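Long-range contacts in YHR177W (Saccharomyces cerevisiae, PDB 4M8B), which binds DNA through its WOPR domain, the part present in this chain, and probably acts as a fungal transcription factor: residues V47-I52 with Y145-D150; V54-K59 with K136-H141; F123-N128 with L175-K180. All coordinates share one frame; numbering follows the deposited sequence.

Contact 1: V47-I52 with Y145-D150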
loop_
_atom_site.group_PDB
_atom_site.type_symbol
_atom_site.label_atom_id
_atom_site.label_comp_id
_atom_site.label_asym_id
_atom_site.label_seq_id
_atom_site.Cartn_x
_atom_site.Cartn_y
_atom_site.Cartn_z
ATOM N N VAL C 47 1.166 -7.093 -8.335
ATOM C CA VAL C 47 1.884 -7.286 -7.163
ATOM C C VAL C 47 3.320 -6.919 -7.325
ATOM O O VAL C 47 4.092 -7.256 -6.530
ATOM C CB VAL C 47 1.610 -8.711 -6.726
ATOM C CG1 VAL C 47 2.757 -9.662 -6.854
ATOM C CG2 VAL C 47 1.025 -8.720 -5.372
ATOM N N ASN C 48 3.660 -6.296 -8.417
ATOM C CA ASN C 48 5.004 -5.895 -8.681
ATOM C C ASN C 48 5.504 -4.848 -7.765
ATOM O O ASN C 48 4.821 -3.966 -7.442
ATOM C CB ASN C 48 5.086 -5.356 -10.053
ATOM C CG ASN C 48 4.899 -6.397 -11.084
ATOM O OD1 ASN C 48 5.116 -7.526 -10.847
ATOM N ND2 ASN C 48 4.517 -6.003 -12.235
ATOM N N PRO C 49 6.828 -5.007 -7.352
ATOM C CA PRO C 49 7.339 -3.955 -6.485
ATOM C C PRO C 49 7.365 -2.571 -7.038
ATOM O O PRO C 49 7.683 -2.417 -8.136
ATOM C CB PRO C 49 8.755 -4.365 -6.323
ATOM C CG PRO C 49 8.624 -5.756 -6.109
ATOM C CD PRO C 49 7.941 -6.069 -7.343
ATOM N N GLY C 50 7.062 -1.577 -6.246
ATOM C CA GLY C 50 6.962 -0.214 -6.730
ATOM C C GLY C 50 5.542 0.171 -7.106
ATOM O O GLY C 50 5.229 1.352 -7.260
ATOM N N ASN C 51 4.679 -0.827 -7.264
ATOM C CA ASN C 51 3.283 -0.573 -7.597
ATOM C C ASN C 51 2.511 0.037 -6.432
ATOM O O ASN C 51 2.540 -0.478 -5.312
ATOM C CB ASN C 51 2.597 -1.859 -8.063
ATOM C CG ASN C 51 2.900 -2.190 -9.511
ATOM O OD1 ASN C 51 3.787 -1.600 -10.122
ATOM N ND2 ASN C 51 2.155 -3.137 -10.066
ATOM N N ILE C 52 1.824 1.141 -6.700
ATOM C CA ILE C 52 0.969 1.764 -5.703
ATOM C C ILE C 52 -0.439 1.896 -6.261
ATOM O O ILE C 52 -0.621 2.295 -7.412
ATOM C CB ILE C 52 1.489 3.152 -5.305
ATOM C CG1 ILE C 52 2.855 3.027 -4.628
ATOM C CG2 ILE C 52 0.504 3.847 -4.385
ATOM C CD1 ILE C 52 3.496 4.357 -4.292
ATOM N N TYR C 145 3.089 -2.093 -2.924
ATOM C CA TYR C 145 3.885 -3.310 -2.928
ATOM C C TYR C 145 5.365 -2.983 -3.043
ATOM O O TYR C 145 5.760 -2.063 -3.761
ATOM C CB TYR C 145 3.465 -4.231 -4.074
ATOM C CG TYR C 145 2.044 -4.722 -3.974
ATOM C CD1 TYR C 145 1.742 -5.902 -3.312
ATOM C CD2 TYR C 145 1.003 -4.007 -4.542
ATOM C CE1 TYR C 145 0.441 -6.356 -3.223
ATOM C CE2 TYR C 145 -0.299 -4.454 -4.457
ATOM C CZ TYR C 145 -0.574 -5.628 -3.797
ATOM O OH TYR C 145 -1.874 -6.069 -3.710
ATOM N N TYR C 146 6.179 -3.750 -2.331
ATOM C CA TYR C 146 7.620 -3.564 -2.358
ATOM C C TYR C 146 8.299 -4.813 -1.823
ATOM O O TYR C 146 7.633 -5.796 -1.498
ATOM C CB TYR C 146 8.021 -2.334 -1.541
ATOM C CG TYR C 146 7.631 -2.407 -0.084
ATOM C CD1 TYR C 146 6.316 -2.216 0.312
ATOM C CD2 TYR C 146 8.580 -2.654 0.897
ATOM C CE1 TYR C 146 5.955 -2.281 1.641
ATOM C CE2 TYR C 146 8.229 -2.717 2.230
ATOM C CZ TYR C 146 6.915 -2.528 2.596
ATOM O OH TYR C 146 6.560 -2.590 3.921
ATOM N N THR C 147 9.622 -4.783 -1.738
ATOM C CA THR C 147 10.363 -5.944 -1.266
ATOM C C THR C 147 11.505 -5.535 -0.348
ATOM O O THR C 147 12.041 -4.434 -0.470
ATOM C CB THR C 147 10.914 -6.772 -2.440
ATOM O OG1 THR C 147 11.565 -7.945 -1.940
ATOM C CG2 THR C 147 11.905 -5.951 -3.245
ATOM N N GLU C 148 11.855 -6.427 0.577
ATOM C CA GLU C 148 12.955 -6.202 1.507
ATOM C C GLU C 148 14.213 -5.798 0.746
ATOM O O GLU C 148 14.921 -4.872 1.139
ATOM C CB GLU C 148 13.215 -7.472 2.326
ATOM C CG GLU C 148 11.962 -8.060 2.975
ATOM C CD GLU C 148 12.196 -9.434 3.588
ATOM O OE1 GLU C 148 11.237 -10.008 4.149
ATOM O OE2 GLU C 148 13.334 -9.941 3.507
ATOM N N LYS C 149 14.461 -6.496 -0.356
ATOM C CA LYS C 149 15.603 -6.240 -1.226
ATOM C C LYS C 149 15.661 -4.781 -1.674
ATOM O O LYS C 149 16.731 -4.175 -1.706
ATOM C CB LYS C 149 15.528 -7.162 -2.446
ATOM C CG LYS C 149 16.806 -7.271 -3.257
ATOM C CD LYS C 149 16.635 -8.299 -4.366
ATOM C CE LYS C 149 17.946 -8.604 -5.067
ATOM N NZ LYS C 149 17.767 -9.656 -6.108
ATOM N N ASP C 150 14.502 -4.223 -2.011
ATOM C CA ASP C 150 14.418 -2.841 -2.479
ATOM C C ASP C 150 14.633 -1.830 -1.354
ATOM O O ASP C 150 14.824 -0.640 -1.607
ATOM C CB ASP C 150 13.074 -2.587 -3.173
ATOM C CG ASP C 150 13.012 -3.186 -4.567
ATOM O OD1 ASP C 150 13.662 -4.225 -4.806
ATOM O OD2 ASP C 150 12.314 -2.614 -5.430
#

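Contact 2: V54-K59 with K136-H141. With EDO (1,2-ethanediol), chain D.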
loop_
_atom_site.group_PDB
_atom_site.type_symbol
_atom_site.label_atom_id
_atom_site.label_comp_id
_atom_site.label_asym_id
_atom_site.label_seq_id
_atom_site.Cartn_x
_atom_site.Cartn_y
_atom_site.Cartn_z
ATOM N N VAL C 54 -4.500 3.326 -5.468
ATOM C CA VAL C 54 -5.441 4.091 -4.668
ATOM C C VAL C 54 -6.826 3.923 -5.264
ATOM O O VAL C 54 -6.997 3.993 -6.481
ATOM C CB VAL C 54 -5.079 5.586 -4.633
ATOM C CG1 VAL C 54 -6.159 6.376 -3.904
ATOM C CG2 VAL C 54 -3.728 5.786 -3.968
ATOM N N PHE C 55 -7.812 3.682 -4.409
ATOM C CA PHE C 55 -9.193 3.600 -4.868
ATOM C C PHE C 55 -10.171 4.213 -3.876
ATOM O O PHE C 55 -9.981 4.132 -2.663
ATOM C CB PHE C 55 -9.596 2.156 -5.212
ATOM C CG PHE C 55 -9.447 1.181 -4.072
ATOM C CD1 PHE C 55 -8.246 0.520 -3.859
ATOM C CD2 PHE C 55 -10.513 0.904 -3.231
ATOM C CE1 PHE C 55 -8.105 -0.387 -2.820
ATOM C CE2 PHE C 55 -10.380 -0.004 -2.188
ATOM C CZ PHE C 55 -9.173 -0.650 -1.984
ATOM N N ASN C 56 -11.208 4.843 -4.414
ATOM C CA ASN C 56 -12.304 5.356 -3.610
ATOM C C ASN C 56 -13.252 4.206 -3.285
ATOM O O ASN C 56 -13.736 3.525 -4.188
ATOM C CB ASN C 56 -13.045 6.448 -4.381
ATOM C CG ASN C 56 -14.014 7.221 -3.517
ATOM O OD1 ASN C 56 -14.682 6.659 -2.649
ATOM N ND2 ASN C 56 -14.099 8.525 -3.753
ATOM N N GLU C 57 -13.503 3.983 -1.999
ATOM C CA GLU C 57 -14.357 2.879 -1.567
ATOM C C GLU C 57 -15.775 2.993 -2.122
ATOM O O GLU C 57 -16.324 2.025 -2.649
ATOM C CB GLU C 57 -14.385 2.789 -0.038
ATOM C CG GLU C 57 -15.423 1.831 0.516
ATOM C CD GLU C 57 -15.260 1.594 2.008
ATOM O OE1 GLU C 57 -16.281 1.357 2.689
ATOM O OE2 GLU C 57 -14.111 1.636 2.497
ATOM N N GLU C 58 -16.356 4.183 -2.015
ATOM C CA GLU C 58 -17.724 4.417 -2.469
ATOM C C GLU C 58 -17.873 4.332 -3.988
ATOM O O GLU C 58 -18.782 3.675 -4.491
ATOM C CB GLU C 58 -18.237 5.772 -1.966
ATOM C CG GLU C 58 -18.500 5.840 -0.461
ATOM C CD GLU C 58 -17.228 5.936 0.369
ATOM O OE1 GLU C 58 -17.270 5.564 1.564
ATOM O OE2 GLU C 58 -16.192 6.387 -0.165
ATOM N N LYS C 59 -16.977 4.994 -4.715
ATOM C CA LYS C 59 -17.080 5.082 -6.170
ATOM C C LYS C 59 -16.682 3.802 -6.905
ATOM O O LYS C 59 -16.993 3.644 -8.084
ATOM C CB LYS C 59 -16.247 6.254 -6.702
ATOM C CG LYS C 59 -16.734 7.629 -6.267
ATOM C CD LYS C 59 -15.986 8.732 -7.006
ATOM C CE LYS C 59 -16.528 10.109 -6.653
ATOM N NZ LYS C 59 -15.867 11.191 -7.437
ATOM N N LYS C 136 -20.263 14.479 4.810
ATOM C CA LYS C 136 -20.200 13.153 4.243
ATOM C C LYS C 136 -18.728 12.892 3.864
ATOM O O LYS C 136 -18.083 13.714 3.232
ATOM C CB LYS C 136 -21.162 13.046 3.050
ATOM C CG LYS C 136 -20.593 12.482 1.749
ATOM C CD LYS C 136 -21.672 12.053 0.756
ATOM C CE LYS C 136 -21.873 10.536 0.740
ATOM N NZ LYS C 136 -22.595 9.981 -0.444
ATOM N N LEU C 137 -18.224 11.720 4.222
ATOM C CA LEU C 137 -16.825 11.396 4.115
ATOM C C LEU C 137 -16.594 10.268 3.178
ATOM O O LEU C 137 -17.257 9.282 3.272
ATOM C CB LEU C 137 -16.342 10.982 5.472
ATOM C CG LEU C 137 -15.408 11.940 6.149
ATOM C CD1 LEU C 137 -15.794 13.371 5.895
ATOM C CD2 LEU C 137 -15.410 11.649 7.618
ATOM N N GLU C 138 -15.648 10.420 2.276
ATOM C CA GLU C 138 -15.318 9.365 1.370
ATOM C C GLU C 138 -14.116 8.669 1.907
ATOM O O GLU C 138 -13.408 9.221 2.681
ATOM C CB GLU C 138 -15.131 9.892 -0.036
ATOM C CG GLU C 138 -16.460 10.177 -0.700
ATOM C CD GLU C 138 -16.365 10.795 -2.064
ATOM O OE1 GLU C 138 -15.282 10.860 -2.628
ATOM O OE2 GLU C 138 -17.380 11.226 -2.592
ATOM N N THR C 139 -13.957 7.412 1.565
ATOM C CA THR C 139 -12.839 6.623 2.067
ATOM C C THR C 139 -11.866 6.247 0.952
ATOM O O THR C 139 -12.249 5.614 -0.033
ATOM C CB THR C 139 -13.334 5.349 2.770
ATOM O OG1 THR C 139 -14.226 5.707 3.832
ATOM C CG2 THR C 139 -12.164 4.562 3.340
ATOM N N PHE C 140 -10.607 6.642 1.112
ATOM C CA PHE C 140 -9.582 6.330 0.122
ATOM C C PHE C 140 -8.635 5.257 0.637
ATOM O O PHE C 140 -8.074 5.375 1.726
ATOM C CB PHE C 140 -8.810 7.591 -0.268
ATOM C CG PHE C 140 -9.662 8.635 -0.929
ATOM C CD1 PHE C 140 -10.287 9.618 -0.178
ATOM C CD2 PHE C 140 -9.853 8.627 -2.302
ATOM C CE1 PHE C 140 -11.082 10.579 -0.784
ATOM C CE2 PHE C 140 -10.648 9.585 -2.914
ATOM C CZ PHE C 140 -11.262 10.561 -2.153
ATOM N N HIS C 141 -8.473 4.204 -0.154
ATOM C CA HIS C 141 -7.600 3.102 0.212
ATOM C C HIS C 141 -6.290 3.219 -0.543
ATOM O O HIS C 141 -6.277 3.562 -1.725
ATOM C CB HIS C 141 -8.258 1.767 -0.126
ATOM C CG HIS C 141 -9.549 1.533 0.583
ATOM N ND1 HIS C 141 -9.746 0.475 1.452
ATOM C CD2 HIS C 141 -10.725 2.208 0.557
ATOM C CE1 HIS C 141 -10.972 0.515 1.925
ATOM N NE2 HIS C 141 -11.591 1.561 1.396
HETATM C C1 EDO D . -6.482 0.085 3.083
HETATM O O1 EDO D . -7.191 1.330 3.027
HETATM C C2 EDO D . -7.485 -1.053 2.964
HETATM O O2 EDO D . -7.837 -1.240 1.588
#

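Contact 3: F123-N128 with L175-K180. With EDO (1,2-ethanediol), chain D; nucleotides of chain A.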
loop_
_atom_site.group_PDB
_atom_site.type_symbol
_atom_site.label_atom_id
_atom_site.label_comp_id
_atom_site.label_asym_id
_atom_site.label_seq_id
_atom_site.Cartn_x
_atom_site.Cartn_y
_atom_site.Cartn_z
ATOM N N PHE C 123 -3.013 1.805 3.783
ATOM C CA PHE C 123 -3.402 2.996 4.517
ATOM C C PHE C 123 -4.792 3.420 4.069
ATOM O O PHE C 123 -5.105 3.381 2.880
ATOM C CB PHE C 123 -2.399 4.126 4.262
ATOM C CG PHE C 123 -2.686 5.381 5.036
ATOM C CD1 PHE C 123 -3.599 6.311 4.564
ATOM C CD2 PHE C 123 -2.039 5.635 6.233
ATOM C CE1 PHE C 123 -3.866 7.468 5.275
ATOM C CE2 PHE C 123 -2.299 6.790 6.951
ATOM C CZ PHE C 123 -3.215 7.708 6.471
ATOM N N SER C 124 -5.630 3.814 5.022
ATOM C CA SER C 124 -6.968 4.295 4.699
ATOM C C SER C 124 -7.156 5.724 5.188
ATOM O O SER C 124 -6.779 6.063 6.309
ATOM C CB SER C 124 -8.043 3.380 5.291
ATOM O OG SER C 124 -7.918 3.286 6.698
ATOM N N LEU C 125 -7.737 6.558 4.333
ATOM C CA LEU C 125 -7.966 7.956 4.662
ATOM C C LEU C 125 -9.419 8.334 4.420
ATOM O O LEU C 125 -9.926 8.203 3.305
ATOM C CB LEU C 125 -7.060 8.855 3.821
ATOM C CG LEU C 125 -7.315 10.359 3.932
ATOM C CD1 LEU C 125 -6.839 10.883 5.276
ATOM C CD2 LEU C 125 -6.647 11.111 2.791
ATOM N N LYS C 126 -10.088 8.793 5.471
ATOM C CA LYS C 126 -11.438 9.319 5.346
ATOM C C LYS C 126 -11.337 10.832 5.227
ATOM O O LYS C 126 -10.779 11.491 6.103
ATOM C CB LYS C 126 -12.279 8.918 6.556
ATOM C CG LYS C 126 -12.397 7.412 6.729
ATOM C CD LYS C 126 -13.029 7.036 8.057
ATOM C CE LYS C 126 -13.124 5.526 8.200
ATOM N NZ LYS C 126 -13.886 4.918 7.074
ATOM N N PHE C 127 -11.869 11.378 4.142
ATOM C CA PHE C 127 -11.614 12.769 3.794
ATOM C C PHE C 127 -12.807 13.390 3.071
ATOM O O PHE C 127 -13.353 12.798 2.140
ATOM C CB PHE C 127 -10.360 12.833 2.921
ATOM C CG PHE C 127 -9.863 14.223 2.656
ATOM C CD1 PHE C 127 -9.089 14.888 3.593
ATOM C CD2 PHE C 127 -10.144 14.853 1.457
ATOM C CE1 PHE C 127 -8.622 16.166 3.343
ATOM C CE2 PHE C 127 -9.679 16.128 1.200
ATOM C CZ PHE C 127 -8.916 16.786 2.144
ATOM N N ASN C 128 -13.210 14.580 3.510
ATOM C CA ASN C 128 -14.338 15.285 2.906
ATOM C C ASN C 128 -14.100 15.643 1.442
ATOM O O ASN C 128 -13.069 16.218 1.092
ATOM C CB ASN C 128 -14.674 16.547 3.704
ATOM C CG ASN C 128 -15.604 17.479 2.952
ATOM O OD1 ASN C 128 -15.159 18.430 2.309
ATOM N ND2 ASN C 128 -16.901 17.211 3.029
ATOM N N LEU C 175 -3.256 17.362 5.187
ATOM C CA LEU C 175 -2.246 17.171 6.221
ATOM C C LEU C 175 -2.875 16.982 7.603
ATOM O O LEU C 175 -2.431 16.142 8.387
ATOM C CB LEU C 175 -1.253 18.338 6.228
ATOM C CG LEU C 175 -0.196 18.313 5.119
ATOM C CD1 LEU C 175 0.682 19.556 5.152
ATOM C CD2 LEU C 175 0.653 17.062 5.241
ATOM N N ASP C 176 -3.916 17.758 7.892
ATOM C CA ASP C 176 -4.615 17.649 9.169
ATOM C C ASP C 176 -5.325 16.305 9.283
ATOM O O ASP C 176 -5.223 15.623 10.303
ATOM C CB ASP C 176 -5.615 18.797 9.343
ATOM C CG ASP C 176 -4.936 20.143 9.525
ATOM O OD1 ASP C 176 -3.799 20.172 10.042
ATOM O OD2 ASP C 176 -5.543 21.171 9.156
ATOM N N ALA C 177 -6.039 15.933 8.226
ATOM C CA ALA C 177 -6.740 14.654 8.174
ATOM C C ALA C 177 -5.786 13.476 8.369
ATOM O O ALA C 177 -6.124 12.489 9.026
ATOM C CB ALA C 177 -7.489 14.518 6.859
ATOM N N LEU C 178 -4.590 13.589 7.800
ATOM C CA LEU C 178 -3.599 12.520 7.871
ATOM C C LEU C 178 -3.022 12.332 9.271
ATOM O O LEU C 178 -2.707 11.213 9.673
ATOM C CB LEU C 178 -2.472 12.765 6.865
ATOM C CG LEU C 178 -2.834 12.490 5.406
ATOM C CD1 LEU C 178 -1.700 12.895 4.477
ATOM C CD2 LEU C 178 -3.170 11.020 5.230
ATOM N N GLN C 179 -2.881 13.423 10.014
ATOM C CA GLN C 179 -2.316 13.340 11.355
ATOM C C GLN C 179 -3.354 12.846 12.369
ATOM O O GLN C 179 -3.000 12.275 13.401
ATOM C CB GLN C 179 -1.709 14.684 11.775
ATOM C CG GLN C 179 -2.722 15.786 12.035
ATOM C CD GLN C 179 -3.093 15.901 13.502
ATOM O OE1 GLN C 179 -2.395 15.378 14.373
ATOM N NE2 GLN C 179 -4.195 16.589 13.782
ATOM N N LYS C 180 -4.632 13.055 12.058
ATOM C CA LYS C 180 -5.723 12.596 12.918
ATOM C C LYS C 180 -5.877 11.078 12.892
ATOM O O LYS C 180 -6.569 10.503 13.732
ATOM C CB LYS C 180 -7.054 13.239 12.503
ATOM C CG LYS C 180 -7.176 14.722 12.807
ATOM C CD LYS C 180 -8.626 15.184 12.685
ATOM C CE LYS C 180 -9.165 15.002 11.272
ATOM N NZ LYS C 180 -8.575 15.973 10.307
HETATM C C1 EDO D . -6.482 0.085 3.083
HETATM O O1 EDO D . -7.191 1.330 3.027
HETATM C C2 EDO D . -7.485 -1.053 2.964
HETATM O O2 EDO D . -7.837 -1.240 1.588
ATOM P P DG A 11 -8.270 -0.570 7.574
ATOM O OP1 DG A 11 -9.311 0.340 8.093
ATOM O OP2 DG A 11 -7.540 -0.192 6.343
ATOM O "O5'" DG A 11 -7.200 -0.824 8.734
ATOM C "C5'" DG A 11 -7.459 -0.447 10.091
ATOM C "C4'" DG A 11 -8.373 -1.426 10.814
ATOM O "O4'" DG A 11 -8.002 -2.786 10.507
ATOM C "C3'" DG A 11 -8.301 -1.383 12.333
ATOM O "O3'" DG A 11 -9.178 -0.385 12.839
ATOM C "C2'" DG A 11 -8.703 -2.796 12.760
ATOM C "C1'" DG A 11 -8.465 -3.652 11.522
ATOM N N9 DG A 11 -7.509 -4.752 11.671
ATOM C C8 DG A 11 -6.330 -4.925 10.985
ATOM N N7 DG A 11 -5.687 -6.016 11.313
ATOM C C5 DG A 11 -6.492 -6.609 12.276
ATOM C C6 DG A 11 -6.313 -7.812 12.997
ATOM O O6 DG A 11 -5.379 -8.626 12.931
ATOM N N1 DG A 11 -7.370 -8.042 13.876
ATOM C C2 DG A 11 -8.458 -7.214 14.036
ATOM N N2 DG A 11 -9.378 -7.603 14.933
ATOM N N3 DG A 11 -8.635 -6.085 13.364
ATOM C C4 DG A 11 -7.616 -5.845 12.505
#

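Contact 1: V47-I52 with Y145-D150
Val47 lies over one face of the Tyr145 ring. It is the backbone carbon that sits there: Val47 CA is 4.1 Å from the centroid of the Tyr145 ring and only 10° off the ring normal, a CH-pi contact over the centre. The valine branch reaches further out, with Val47 CG2 against the CE1 side of the ring, and the two side chains cross at about a right angle. A chi1 of -63° sets Tyr145 CG beside its own backbone N; the ring then lies against Val47, while Tyr145 CB comes 3.6 Å from Asn48 O. Two backbone bonds fasten the same tyrosine: Gly50 N gives to Tyr145 O at 2.8 Å, and Tyr145 N gives to Asn51 O at 2.9 Å. Both involve a type II turn, Asn48 to Asn51, with Pro49 and Gly50 at its corners, closed by Asn51 N to Asn48 O at 3.1 Å. Gly50 has a phi of 94°, the positive value expected at the third position of such a turn, and having no CB it avoids crowding the carbonyl O of Pro49. Further out, Tyr145 OH is hydrogen-bonded to Asp67 and Trp65, which hold the far end of the ring, and Asn51 ND2 bonds to Leu46 O. The turn leads from helix 40-46 into strand 51-56, which lies between strand 9-10 and strand 137-147.

Contact 2: V54-K59 with K136-H141
An antiparallel strand pair of the WOPR domain runs here into a capped helix: strand 51-56 pairs with strand 137-147 and then turns directly into helix 57-60. Phe55 and His141 form a hydrogen-bonded pair, with His141 N to Phe55 O at 2.9 Å and Phe55 N to His141 O at 3.1 Å; Asn56 and Phe140 follow as a non-hydrogen-bonded pair. Past the last bridge, Glu57 N still reaches Thr139 O at 2.8 Å. Asn56 is the N-cap, its OD1 taking a weak bond from Glu58 N, and the other end of the same amide gives ND2 to Glu138 OE1 at 2.8 Å from above the carboxylate plane. Glu58 folds back, its chain bent at chi2 (75°), and OE2 accepts from Thr139 N at 3.0 Å on the syn side. On the other face of the strand pair, the Phe55 and His141 rings lie nearly parallel, 13° apart, but slid past each other: His141 CB sits over the Phe55 ring, offset toward the rim, and Phe55 CE2 over the rim of the imidazole. In this crystal both imidazole nitrogens have a partner, which would hold the ring's rotation. His141 ND1 is paired with O2 of a 1,2-ethanediol, probably from the crystallisation liquor, at 2.6 Å, and His141 NE2 meets, within the ring plane, the anti lone pair of Glu57 OE2 at 2.8 Å.

Contact 3: F123-N128 with L175-K180
This is a purely apolar strand-on-helix contact, buried, in which one face of the long strand 113-128 rests on the last turn of helix 172-179. The axes of strand 123-128 and helix 175-179 come within 8.7 Å of each other at an angle of 133°, and no hydrogen bond crosses between the segments. Phe123 and Leu125 point toward the helix, and the ring of Phe127 also reaches it; the helix answers with Ala177 and Leu178. Leu178 reaches across with a single methyl: Leu178 CD2 lies beside CZ and CE1 of the Phe123 ring, 3.5 Å from Phe123 CZ, and is 3.7 Å from Leu125 CD1. The two leucine side chains cross at about a right angle. Leu125 CD1 also touches Ala177 CB, at 4.0 Å, and so lies against both helix residues. Phe127 presents its edge, with Ala177 CB close to the ring plane and 3.7 Å from Phe127 CD1. In the WOPR domain this strand belongs to the antiparallel sheet, paired here with strand 137-147, and helix 16-28 packs into the same apolar layer through Leu19, Ala20 and Phe23, while Phe27 meets the Phe127 ring. The strand's other face looks toward the nucleic acid. There Ser124 OG lies 3.5 Å from OP2 of DG11 of chain A, near a backbone phosphate rather than a base, and Phe123 O takes a weak hydrogen bond from O1 of the 1,2-ethanediol at 2.9 Å.

Overall arrangement
All three contacts use one antiparallel sheet. Contacts 1 and 2 both join strand 51-56 to strand 137-147, but at opposite ends of the pairing, with centres about 23 Å apart; along the chain, contact 2 is nested inside the loop closed by contact 1. Contact 3 crosses both in chain order and adds the next strand, 113-128, with helix 172-179 packed on it. Its centre is about 11 Å from that of contact 2, and the two are stitched together by probable backbone bonds between Phe140 and Leu125 and between Glu138 and Phe127. At this end of the sheet, strand 113-128 packs helix 172-179 on one face and has the DNA backbone near Ser124 on the other.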